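Local atomic coordinates of putative permease protein, ABC transporter (Porphyromonas gingivalis, PDB entry 3IS6), a protein that is probably a membrane permease of the MacB/FtsX type with transmembrane transport activity, represented here by its MacB-like periplasmic core domain. Residues G126-P131 / D137-I142; S66-E71 / Y76-L81; S102-R105 / C110-S113. All coordinates share one frame; numbering follows the deposited sequence.

Contact 1: residues G126-P131 / D137-I142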
ATOM      1  N   GLY A 126      -9.077 -23.187   2.904  1.00 18.80           N
ATOM      2  CA  GLY A 126      -8.908 -22.928   4.302  1.00 18.56           C
ATOM      3  C   GLY A 126      -7.485 -22.932   4.796  1.00 18.75           C
ATOM      4  O   GLY A 126      -7.231 -22.540   5.875  1.00 18.45           O
ATOM      5  N   LYS A 127      -6.551 -23.332   3.969  1.00 19.08           N
ATOM      6  CA  LYS A 127      -5.152 -23.292   4.344  1.00 20.04           C
ATOM      7  C   LYS A 127      -4.582 -21.866   4.385  1.00 20.77           C
ATOM      8  O   LYS A 127      -5.141 -20.943   3.865  1.00 20.79           O
ATOM      9  CB  LYS A 127      -4.345 -24.205   3.455  1.00 20.00           C
ATOM     10  CG  LYS A 127      -4.528 -25.647   3.753  1.00 20.17           C
ATOM     11  CD  LYS A 127      -3.787 -26.520   2.798  1.00 22.04           C
ATOM     12  CE  LYS A 127      -3.371 -27.822   3.418  1.00 22.24           C
ATOM     13  NZ  LYS A 127      -2.743 -28.728   2.503  1.00 22.48           N
ATOM     14  N   ARG A 128      -3.456 -21.715   5.027  1.00 20.73           N
ATOM     15  CA  ARG A 128      -2.896 -20.413   5.278  1.00 21.11           C
ATOM     16  C   ARG A 128      -1.551 -20.164   4.570  1.00 21.20           C
ATOM     17  O   ARG A 128      -0.699 -21.003   4.578  1.00 20.80           O
ATOM     18  CB  ARG A 128      -2.766 -20.177   6.770  1.00 21.69           C
ATOM     19  CG  ARG A 128      -4.079 -20.127   7.511  1.00 23.56           C
ATOM     20  CD  ARG A 128      -3.908 -20.383   8.995  1.00 30.74           C
ATOM     21  NE  ARG A 128      -3.306 -21.683   9.254  1.00 35.19           N
ATOM     22  CZ  ARG A 128      -3.413 -22.368  10.385  1.00 36.21           C
ATOM     23  NH1 ARG A 128      -4.104 -21.894  11.399  1.00 37.00           N
ATOM     24  NH2 ARG A 128      -2.816 -23.526  10.502  1.00 36.74           N
ATOM     25  N   LEU A 129      -1.434 -18.991   3.980  1.00 20.92           N
ATOM     26  CA  LEU A 129      -0.301 -18.545   3.197  1.00 22.47           C
ATOM     27  C   LEU A 129       0.328 -17.299   3.807  1.00 21.73           C
ATOM     28  O   LEU A 129      -0.355 -16.460   4.284  1.00 20.07           O
ATOM     29  CB  LEU A 129      -0.757 -18.150   1.796  1.00 23.01           C
ATOM     30  CG  LEU A 129      -1.025 -19.160   0.715  1.00 25.51           C
ATOM     31  CD1 LEU A 129      -1.597 -18.560  -0.472  1.00 26.36           C
ATOM     32  CD2 LEU A 129       0.213 -19.805   0.359  1.00 27.91           C
ATOM     33  N   ARG A 130       1.633 -17.179   3.758  1.00 21.36           N
ATOM     34  CA  ARG A 130       2.267 -15.916   4.060  1.00 21.00           C
ATOM     35  C   ARG A 130       3.519 -15.665   3.230  1.00 20.67           C
ATOM     36  O   ARG A 130       4.084 -16.553   2.699  1.00 19.10           O
ATOM     37  CB  ARG A 130       2.518 -15.769   5.535  1.00 22.40           C
ATOM     38  CG  ARG A 130       3.602 -16.564   6.045  1.00 24.04           C
ATOM     39  CD  ARG A 130       3.854 -16.233   7.483  1.00 28.32           C
ATOM     40  NE  ARG A 130       2.740 -16.539   8.339  1.00 24.69           N
ATOM     41  CZ  ARG A 130       2.630 -17.663   9.003  1.00 27.50           C
ATOM     42  NH1 ARG A 130       3.562 -18.560   8.867  1.00 29.73           N
ATOM     43  NH2 ARG A 130       1.593 -17.903   9.775  1.00 28.29           N
ATOM     44  N   PRO A 131       3.928 -14.427   3.126  1.00 20.72           N
ATOM     45  CA  PRO A 131       5.068 -14.111   2.296  1.00 20.45           C
ATOM     46  C   PRO A 131       6.253 -14.814   2.859  1.00 20.09           C
ATOM     47  O   PRO A 131       6.389 -14.942   4.027  1.00 18.92           O
ATOM     48  CB  PRO A 131       5.207 -12.609   2.463  1.00 20.50           C
ATOM     49  CG  PRO A 131       3.958 -12.173   2.886  1.00 20.71           C
ATOM     50  CD  PRO A 131       3.382 -13.214   3.721  1.00 21.17           C
ATOM     51  N   ASP A 137       3.183 -14.349  12.511  1.00 17.83           N
ATOM     52  CA  ASP A 137       2.249 -15.425  12.315  1.00 18.05           C
ATOM     53  C   ASP A 137       0.962 -15.013  11.639  1.00 17.29           C
ATOM     54  O   ASP A 137       0.110 -15.811  11.430  1.00 16.37           O
ATOM     55  CB  ASP A 137       2.046 -16.332  13.526  1.00 20.26           C
ATOM     56  CG  ASP A 137       1.297 -15.703  14.623  1.00 23.34           C
ATOM     57  OD1 ASP A 137       0.613 -14.722  14.380  1.00 29.01           O
ATOM     58  OD2 ASP A 137       1.403 -16.198  15.760  1.00 29.16           O
ATOM     59  N   ARG A 138       0.856 -13.756  11.272  1.00 15.22           N
ATOM     60  CA  ARG A 138      -0.259 -13.317  10.463  1.00 15.88           C
ATOM     61  C   ARG A 138      -0.212 -14.014   9.113  1.00 15.51           C
ATOM     62  O   ARG A 138       0.817 -14.165   8.529  1.00 14.58           O
ATOM     63  CB  ARG A 138      -0.224 -11.811  10.263  1.00 16.09           C
ATOM     64  CG  ARG A 138      -1.159 -11.307   9.234  1.00 17.22           C
ATOM     65  CD  ARG A 138      -1.224  -9.813   9.216  1.00 19.69           C
ATOM     66  NE  ARG A 138      -1.990  -9.355  10.339  1.00 21.43           N
ATOM     67  CZ  ARG A 138      -2.766  -8.295  10.363  1.00 20.99           C
ATOM     68  NH1 ARG A 138      -2.912  -7.530   9.316  1.00 20.64           N
ATOM     69  NH2 ARG A 138      -3.407  -8.023  11.458  1.00 21.78           N
ATOM     70  N   ALA A 139      -1.358 -14.438   8.643  1.00 15.50           N
ATOM     71  CA  ALA A 139      -1.436 -15.172   7.406  1.00 15.58           C
ATOM     72  C   ALA A 139      -2.681 -14.879   6.599  1.00 15.90           C
ATOM     73  O   ALA A 139      -3.646 -14.414   7.106  1.00 16.29           O
ATOM     74  CB  ALA A 139      -1.333 -16.622   7.679  1.00 16.46           C
ATOM     75  N   ILE A 140      -2.629 -15.197   5.332  1.00 15.74           N
ATOM     76  CA  ILE A 140      -3.748 -15.082   4.453  1.00 16.12           C
ATOM     77  C   ILE A 140      -4.395 -16.447   4.321  1.00 15.48           C
ATOM     78  O   ILE A 140      -3.721 -17.410   4.139  1.00 14.95           O
ATOM     79  CB  ILE A 140      -3.304 -14.627   3.086  1.00 15.62           C
ATOM     80  CG1 ILE A 140      -2.513 -13.339   3.186  1.00 17.54           C
ATOM     81  CG2 ILE A 140      -4.452 -14.399   2.234  1.00 17.85           C
ATOM     82  CD1 ILE A 140      -1.583 -13.121   2.034  1.00 19.06           C
ATOM     83  N   THR A 141      -5.708 -16.488   4.409  1.00 14.34           N
ATOM     84  CA  THR A 141      -6.475 -17.699   4.302  1.00 13.95           C
ATOM     85  C   THR A 141      -6.982 -17.917   2.905  1.00 12.84           C
ATOM     86  O   THR A 141      -7.484 -17.025   2.308  1.00 13.23           O
ATOM     87  CB  THR A 141      -7.701 -17.608   5.176  1.00 13.79           C
ATOM     88  OG1 THR A 141      -7.309 -17.503   6.529  1.00 15.93           O
ATOM     89  CG2 THR A 141      -8.518 -18.789   5.025  1.00 15.70           C
ATOM     90  N   ILE A 142      -6.909 -19.122   2.400  1.00 13.01           N
ATOM     91  CA  ILE A 142      -7.417 -19.382   1.073  1.00 13.45           C
ATOM     92  C   ILE A 142      -8.930 -19.597   1.096  1.00 14.19           C
ATOM     93  O   ILE A 142      -9.411 -20.569   1.575  1.00 13.47           O
ATOM     94  CB  ILE A 142      -6.731 -20.594   0.468  1.00 13.43           C
ATOM     95  CG1 ILE A 142      -5.246 -20.339   0.334  1.00 13.18           C
ATOM     96  CG2 ILE A 142      -7.316 -20.939  -0.830  1.00 13.65           C
ATOM     97  CD1 ILE A 142      -4.526 -21.460  -0.120  1.00 13.43           C
TER
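Arg130 reaches across the antiparallel hairpin and grips two successive carbonyls beyond the end of the regular pairing. Its CG lies between the backbone N and the carbonyl carbon (chi1 74°), and a bend at chi3 turns the guanidinium edge toward the other segment. NE donates to Arg138 O at 3.1 Å; this oxygen lies in the guanidinium plane and the bond is nearly straight, but NE stands above the carbonyl plane of Arg138, not on a lone pair. NH2 meets Asp137 O in a more bent bond (3.1 Å, 137°), this oxygen tilted from the guanidinium plane and NH2 again above the carbonyl plane. NH1 forms a salt bridge with Asp72, which helps fix the group's rotation.

Behind this grip, Leu129 and Ile140 exchange backbone bonds, N to O at 2.8 Å each way. Ile142 N donates to Lys127 O (2.9 Å), and Gly126 N closes the row on Ile142 O; at Gly126's backbone angles a CB would jam against the preceding carbonyl O. On the buried face Leu129 CD1 touches Ile142 CD1 at 4.1 Å.

Leu129 and Ile140 also pack on Met68 of strand 54-70, while Ile142 rests on Cys110 and Ile112 of strand 109-113, placing the hairpin between these strands.

Contact 2: residues S66-E71 / Y76-L81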
ATOM      1  N   SER A  66       5.973 -13.160  -6.470  1.00 15.55           N
ATOM      2  CA  SER A  66       6.671 -13.228  -5.196  1.00 15.26           C
ATOM      3  C   SER A  66       6.528 -14.611  -4.588  1.00 14.63           C
ATOM      4  O   SER A  66       5.807 -15.394  -5.084  1.00 14.32           O
ATOM      5  CB  SER A  66       6.197 -12.156  -4.242  1.00 15.51           C
ATOM      6  OG  SER A  66       5.045 -12.539  -3.595  1.00 16.70           O
ATOM      7  N   LYS A  67       7.227 -14.873  -3.511  1.00 13.94           N
ATOM      8  CA  LYS A  67       7.234 -16.182  -2.914  1.00 13.76           C
ATOM      9  C   LYS A  67       6.346 -16.256  -1.693  1.00 13.98           C
ATOM     10  O   LYS A  67       6.392 -15.403  -0.874  1.00 13.31           O
ATOM     11  CB  LYS A  67       8.638 -16.580  -2.565  1.00 14.09           C
ATOM     12  CG  LYS A  67       9.367 -17.108  -3.704  1.00 15.98           C
ATOM     13  CD  LYS A  67      10.804 -17.055  -3.500  1.00 20.08           C
ATOM     14  CE  LYS A  67      11.520 -17.785  -4.624  1.00 22.19           C
ATOM     15  NZ  LYS A  67      12.908 -18.131  -4.252  1.00 22.78           N
HETATM   16  N   MSE A  68       5.519 -17.279  -1.632  1.00 13.60           N
HETATM   17  CA  MSE A  68       4.598 -17.535  -0.543  1.00 14.95           C
HETATM   18  C   MSE A  68       4.901 -18.888   0.096  1.00 14.28           C
HETATM   19  O   MSE A  68       5.172 -19.806  -0.592  1.00 13.45           O
HETATM   20  CB  MSE A  68       3.165 -17.554  -1.031  1.00 14.83           C
HETATM   21  CG  MSE A  68       2.661 -16.321  -1.676  1.00 21.19           C
HETATM   22 SE   MSE A  68       2.526 -14.792  -0.597  1.00 31.02          SE
HETATM   23  CE  MSE A  68       1.008 -15.153   0.326  1.00 26.55           C
ATOM     24  N   ILE A  69       4.837 -18.990   1.405  1.00 15.53           N
ATOM     25  CA  ILE A  69       4.986 -20.198   2.100  0.50 16.13           C
ATOM     26  C   ILE A  69       3.612 -20.730   2.561  1.00 16.95           C
ATOM     27  O   ILE A  69       2.876 -20.005   3.163  1.00 17.47           O
ATOM     28  CB  ILE A  69       5.953 -20.062   3.291  0.50 16.31           C
ATOM     29  CG1 ILE A  69       7.321 -19.586   2.798  0.50 16.16           C
ATOM     30  CG2 ILE A  69       6.075 -21.404   4.033  0.50 16.26           C
ATOM     31  CD1 ILE A  69       8.317 -19.304   3.908  0.50 18.97           C
ATOM     32  N   LEU A  70       3.330 -21.986   2.302  1.00 17.14           N
ATOM     33  CA  LEU A  70       2.047 -22.562   2.655  1.00 18.00           C
ATOM     34  C   LEU A  70       2.163 -23.334   3.949  1.00 18.58           C
ATOM     35  O   LEU A  70       2.962 -24.184   4.052  1.00 18.73           O
ATOM     36  CB  LEU A  70       1.591 -23.497   1.566  1.00 18.50           C
ATOM     37  CG  LEU A  70       0.289 -24.235   1.759  1.00 19.51           C
ATOM     38  CD1 LEU A  70      -0.865 -23.328   1.811  1.00 19.68           C
ATOM     39  CD2 LEU A  70       0.134 -25.276   0.721  1.00 22.09           C
ATOM     40  N   GLU A  71       1.403 -22.964   4.953  1.00 18.43           N
ATOM     41  CA  GLU A  71       1.359 -23.710   6.203  1.00 19.08           C
ATOM     42  C   GLU A  71       2.751 -23.936   6.777  1.00 19.10           C
ATOM     43  O   GLU A  71       3.063 -24.989   7.230  1.00 18.04           O
ATOM     44  CB  GLU A  71       0.612 -25.023   6.052  1.00 19.89           C
ATOM     45  CG  GLU A  71      -0.892 -24.895   5.840  1.00 20.19           C
ATOM     46  CD  GLU A  71      -1.654 -24.316   7.028  1.00 23.02           C
ATOM     47  OE1 GLU A  71      -1.181 -24.400   8.145  1.00 23.65           O
ATOM     48  OE2 GLU A  71      -2.731 -23.760   6.857  1.00 21.36           O
ATOM     49  N   TYR A  76       6.169 -21.427  -2.676  1.00 19.17           N
ATOM     50  CA  TYR A  76       5.647 -21.350  -4.015  1.00 20.06           C
ATOM     51  C   TYR A  76       5.778 -19.961  -4.605  1.00 20.60           C
ATOM     52  O   TYR A  76       5.469 -19.008  -3.976  1.00 20.55           O
ATOM     53  CB  TYR A  76       4.183 -21.766  -4.020  1.00 20.04           C
ATOM     54  CG  TYR A  76       4.007 -23.168  -3.539  1.00 20.18           C
ATOM     55  CD1 TYR A  76       4.209 -24.224  -4.372  1.00 20.14           C
ATOM     56  CD2 TYR A  76       3.720 -23.436  -2.237  1.00 20.56           C
ATOM     57  CE1 TYR A  76       4.088 -25.485  -3.938  1.00 20.76           C
ATOM     58  CE2 TYR A  76       3.603 -24.710  -1.796  1.00 20.41           C
ATOM     59  CZ  TYR A  76       3.785 -25.728  -2.648  1.00 20.64           C
ATOM     60  OH  TYR A  76       3.677 -26.989  -2.230  1.00 19.22           O
ATOM     61  N   GLU A  77       6.226 -19.892  -5.838  1.00 21.02           N
ATOM     62  CA  GLU A  77       6.271 -18.651  -6.558  1.00 22.59           C
ATOM     63  C   GLU A  77       4.875 -18.396  -7.086  1.00 22.52           C
ATOM     64  O   GLU A  77       4.300 -19.230  -7.712  1.00 22.35           O
ATOM     65  CB  GLU A  77       7.291 -18.748  -7.681  1.00 23.17           C
ATOM     66  CG  GLU A  77       7.373 -17.548  -8.584  1.00 27.81           C
ATOM     67  CD  GLU A  77       8.198 -17.795  -9.836  1.00 31.56           C
ATOM     68  OE1 GLU A  77       7.642 -18.216 -10.859  1.00 34.62           O
ATOM     69  OE2 GLU A  77       9.410 -17.572  -9.786  1.00 35.41           O
ATOM     70  N   THR A  78       4.330 -17.245  -6.780  1.00 21.39           N
ATOM     71  CA  THR A  78       2.990 -16.945  -7.179  1.00 21.92           C
ATOM     72  C   THR A  78       2.869 -15.570  -7.808  1.00 21.15           C
ATOM     73  O   THR A  78       3.461 -14.643  -7.347  1.00 21.26           O
ATOM     74  CB  THR A  78       2.018 -17.065  -5.988  1.00 22.45           C
ATOM     75  OG1 THR A  78       1.899 -15.816  -5.356  1.00 28.08           O
ATOM     76  CG2 THR A  78       2.522 -18.016  -4.971  1.00 21.02           C
ATOM     77  N   LYS A  79       2.074 -15.460  -8.847  1.00 19.38           N
ATOM     78  CA  LYS A  79       1.805 -14.188  -9.473  1.00 19.25           C
ATOM     79  C   LYS A  79       0.499 -13.636  -8.970  1.00 18.43           C
ATOM     80  O   LYS A  79      -0.530 -14.213  -9.164  1.00 18.41           O
ATOM     81  CB  LYS A  79       1.733 -14.335 -10.978  1.00 19.01           C
ATOM     82  CG  LYS A  79       1.698 -13.038 -11.682  1.00 20.31           C
ATOM     83  CD  LYS A  79       1.215 -13.168 -13.066  1.00 24.87           C
ATOM     84  CE  LYS A  79       1.861 -12.235 -13.973  1.00 27.02           C
ATOM     85  NZ  LYS A  79       2.589 -12.983 -14.976  1.00 33.29           N
ATOM     86  N   THR A  80       0.576 -12.494  -8.339  1.00 18.21           N
ATOM     87  CA  THR A  80      -0.511 -11.943  -7.588  1.00 18.07           C
ATOM     88  C   THR A  80      -1.132 -10.696  -8.211  1.00 17.22           C
ATOM     89  O   THR A  80      -0.468  -9.758  -8.523  1.00 18.30           O
ATOM     90  CB  THR A  80      -0.039 -11.614  -6.175  1.00 18.49           C
ATOM     91  OG1 THR A  80       0.379 -12.794  -5.524  1.00 20.23           O
ATOM     92  CG2 THR A  80      -1.098 -11.004  -5.411  1.00 18.02           C
ATOM     93  N   LEU A  81      -2.426 -10.724  -8.354  1.00 16.85           N
ATOM     94  CA  LEU A  81      -3.177  -9.653  -8.907  1.00 16.55           C
ATOM     95  C   LEU A  81      -4.236  -9.169  -7.912  1.00 16.97           C
ATOM     96  O   LEU A  81      -4.914  -9.942  -7.317  1.00 17.17           O
ATOM     97  CB  LEU A  81      -3.831 -10.099 -10.195  1.00 16.36           C
ATOM     98  CG  LEU A  81      -4.691  -9.138 -10.998  1.00 15.39           C
ATOM     99  CD1 LEU A  81      -3.869  -8.094 -11.627  1.00 15.45           C
ATOM    100  CD2 LEU A  81      -5.431  -9.859 -12.025  1.00 16.68           C
TER
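Met68, a selenomethionine, and Thr78 pack on the same face of a beta hairpin, the antiparallel pair formed by strands 54-70 and 74-83. The CB of Met68 lies 4.0 Å from both Tyr76 O and Thr78 CG2. One bond further, CG makes the closest side-chain approach, 3.7 Å to Thr78 CG2, with Thr78 OG1 nearly as near; the two side chains cross at about a right angle. Bends at chi2 (-65°) and chi3 then carry SE and CE away from the partner strand. Beyond the hairpin, the Met68 side chain packs on Met159 of strand 159-162, which also touches Thr78.

Two reciprocal pairs of backbone bonds hold this register. Ser66 and Thr78 form one and Met68 and Tyr76 the other, with Lys67 facing Glu77 between them in a non-hydrogen-bonded pair. On the opposite face, Lys67 and Glu77 carry opposite charges, but NZ and OE2 remain 6.6 Å apart. The Ser66 side chain packs on Leu236 of the second subunit.

Toward the turn, on the face of Met68 and Thr78, Leu70 CB lies at the edge of the Tyr76 ring, near its plane, 4.1 Å from Tyr76 CE2.

Contact 3: residues S102-R105 / C110-S113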
ATOM      1  N   SER A 102     -18.532 -14.445  -1.049  1.00 18.31           N
ATOM      2  CA  SER A 102     -17.687 -14.124  -0.254  0.50 18.35           C
ATOM      3  C   SER A 102     -16.441 -13.508  -0.990  1.00 18.38           C
ATOM      4  O   SER A 102     -15.600 -13.079  -0.278  1.00 18.78           O
ATOM      5  CB  SER A 102     -17.420 -15.307   0.679  0.50 18.37           C
ATOM      6  OG  SER A 102     -16.302 -15.061   1.522  0.50 18.65           O
ATOM      7  N   ALA A 103     -16.184 -13.920  -2.210  1.00 18.19           N
ATOM      8  CA  ALA A 103     -14.903 -13.768  -2.814  1.00 17.65           C
ATOM      9  C   ALA A 103     -14.460 -12.336  -2.898  1.00 17.41           C
ATOM     10  O   ALA A 103     -15.182 -11.474  -3.273  1.00 17.09           O
ATOM     11  CB  ALA A 103     -14.930 -14.369  -4.153  1.00 18.38           C
ATOM     12  N   LEU A 104     -13.237 -12.119  -2.488  1.00 16.50           N
ATOM     13  CA  LEU A 104     -12.543 -10.870  -2.651  1.00 16.42           C
ATOM     14  C   LEU A 104     -13.147  -9.755  -1.847  1.00 16.59           C
ATOM     15  O   LEU A 104     -12.954  -8.629  -2.170  1.00 16.20           O
ATOM     16  CB  LEU A 104     -12.451 -10.474  -4.121  1.00 16.06           C
ATOM     17  CG  LEU A 104     -11.565 -11.324  -5.018  1.00 15.44           C
ATOM     18  CD1 LEU A 104     -11.721 -10.952  -6.442  1.00 16.27           C
ATOM     19  CD2 LEU A 104     -10.167 -11.284  -4.612  1.00 13.08           C
ATOM     20  N   ARG A 105     -13.895 -10.085  -0.811  1.00 17.74           N
ATOM     21  CA  ARG A 105     -14.393  -9.077   0.103  1.00 18.36           C
ATOM     22  C   ARG A 105     -13.626  -8.894   1.410  1.00 18.83           C
ATOM     23  O   ARG A 105     -13.635  -7.842   1.955  1.00 19.58           O
ATOM     24  CB  ARG A 105     -15.871  -9.265   0.355  1.00 18.67           C
ATOM     25  CG  ARG A 105     -16.639  -9.344  -0.891  1.00 18.93           C
ATOM     26  CD  ARG A 105     -18.083  -9.280  -0.694  1.00 22.71           C
ATOM     27  NE  ARG A 105     -18.641  -8.337  -1.641  1.00 26.09           N
ATOM     28  CZ  ARG A 105     -19.175  -8.671  -2.798  1.00 25.82           C
ATOM     29  NH1 ARG A 105     -19.640  -7.752  -3.600  1.00 26.05           N
ATOM     30  NH2 ARG A 105     -19.249  -9.921  -3.143  1.00 27.43           N
ATOM     31  N   CYS A 110      -7.719 -14.877   0.190  1.00 20.45           N
ATOM     32  CA  CYS A 110      -7.336 -14.899  -1.206  1.00 21.52           C
ATOM     33  C   CYS A 110      -8.004 -15.989  -2.007  1.00 21.46           C
ATOM     34  O   CYS A 110      -8.532 -16.905  -1.470  1.00 21.77           O
ATOM     35  CB  CYS A 110      -5.840 -15.060  -1.337  1.00 22.03           C
ATOM     36  SG  CYS A 110      -5.224 -16.620  -0.981  1.00 24.10           S
ATOM     37  N   LEU A 111      -7.951 -15.858  -3.313  1.00 21.46           N
ATOM     38  CA  LEU A 111      -8.339 -16.900  -4.212  1.00 20.78           C
ATOM     39  C   LEU A 111      -7.090 -17.369  -4.907  1.00 20.52           C
ATOM     40  O   LEU A 111      -6.216 -16.597  -5.163  1.00 20.46           O
ATOM     41  CB  LEU A 111      -9.320 -16.417  -5.238  1.00 19.84           C
ATOM     42  CG  LEU A 111     -10.568 -15.733  -4.751  1.00 21.34           C
ATOM     43  CD1 LEU A 111     -11.293 -15.137  -5.882  1.00 20.34           C
ATOM     44  CD2 LEU A 111     -11.412 -16.738  -4.084  1.00 22.29           C
ATOM     45  N   ILE A 112      -7.046 -18.655  -5.180  1.00 19.90           N
ATOM     46  CA  ILE A 112      -5.930 -19.324  -5.796  1.00 19.40           C
ATOM     47  C   ILE A 112      -6.412 -20.057  -7.028  1.00 18.08           C
ATOM     48  O   ILE A 112      -7.479 -20.575  -7.048  1.00 17.74           O
ATOM     49  CB  ILE A 112      -5.351 -20.306  -4.819  1.00 20.60           C
ATOM     50  CG1 ILE A 112      -4.779 -19.565  -3.628  1.00 21.04           C
ATOM     51  CG2 ILE A 112      -4.359 -21.141  -5.438  1.00 23.10           C
ATOM     52  CD1 ILE A 112      -3.504 -18.913  -3.856  1.00 21.91           C
ATOM     53  N   SER A 113      -5.605 -20.083  -8.054  1.00 16.56           N
ATOM     54  CA  SER A 113      -5.982 -20.713  -9.296  1.00 16.98           C
ATOM     55  C   SER A 113      -5.996 -22.230  -9.153  1.00 17.28           C
ATOM     56  O   SER A 113      -5.346 -22.766  -8.306  1.00 18.30           O
ATOM     57  CB  SER A 113      -5.038 -20.312 -10.411  1.00 16.95           C
ATOM     58  OG  SER A 113      -3.854 -21.012 -10.340  1.00 13.33           O
TER
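Leu104 and Leu111 meet with their side chains at about a right angle, the branch point of one against a methyl of the other. Leu111 CD1 does all the touching from the strand side. It lies 3.9 Å from Leu104 CG and 4.1 Å from Ala103 CB, so a single methyl is shared by two consecutive residues of the 102-105 segment.

The two partners approach differently. The CB of Leu111 points from strand 109-113 toward the turn, and with CG anti to its own carbonyl carbon (chi1 -54°) and an extended second torsion the side chain presents CD1 at its far end. Leu104 starts off to one side, and only its outer part comes closer to the strand. Ala103 has just its CB to offer and adds a second apolar surface beside the branched leucine. The backbones stay well apart: the CA atoms of Leu104 and Cys110 are 6.7 Å from each other, too wide for strand pairing, and the segments meet entirely through apolar side chains.

A type II beta turn from Ser102 to Arg105 sets the two residues in place. Ala103 and Leu104 occupy its central positions, and Leu104 adopts the positive phi (67°) of the third position. The closing bond, Arg105 N to Ser102 O, is weak at 3.5 Å.

Around these three side chains, Ala103 and Leu104 both pack on Leu88 of helix 86-90, Leu104 also touches Leu160 of strand 159-162, and Leu111 packs on Phe146 of strand 140-146. Further along, Ser113 is the N-cap of helix 114-119, its OG bonded to Leu116 N. The arrangement is that of a connecting loop folded back by a beta turn over the sheet it is about to enter, here within the MacB-like periplasmic core domain.

In the fold
Contacts 2, 3 and 1 follow one another along the chain in that order, and all reach the same mixed sheet of the MacB-like periplasmic core domain. Contacts 1 and 2, centres about 10 Å apart, are joined by the pairing of strands 128-131 and 54-70 and a salt bridge from Arg128 to Glu71. Contacts 1 and 3 have centres about 12 Å apart and are joined by the parallel pairing of strands 109-113 and 140-146. Contacts 2 and 3, centres about 14 Å apart, stay about 6 Å apart at their nearest atoms. Contact 1 is one of two routes between them; the other runs from strand 74-83 through 159-162 to 109-113. This closed ring is consistent with a small barrel.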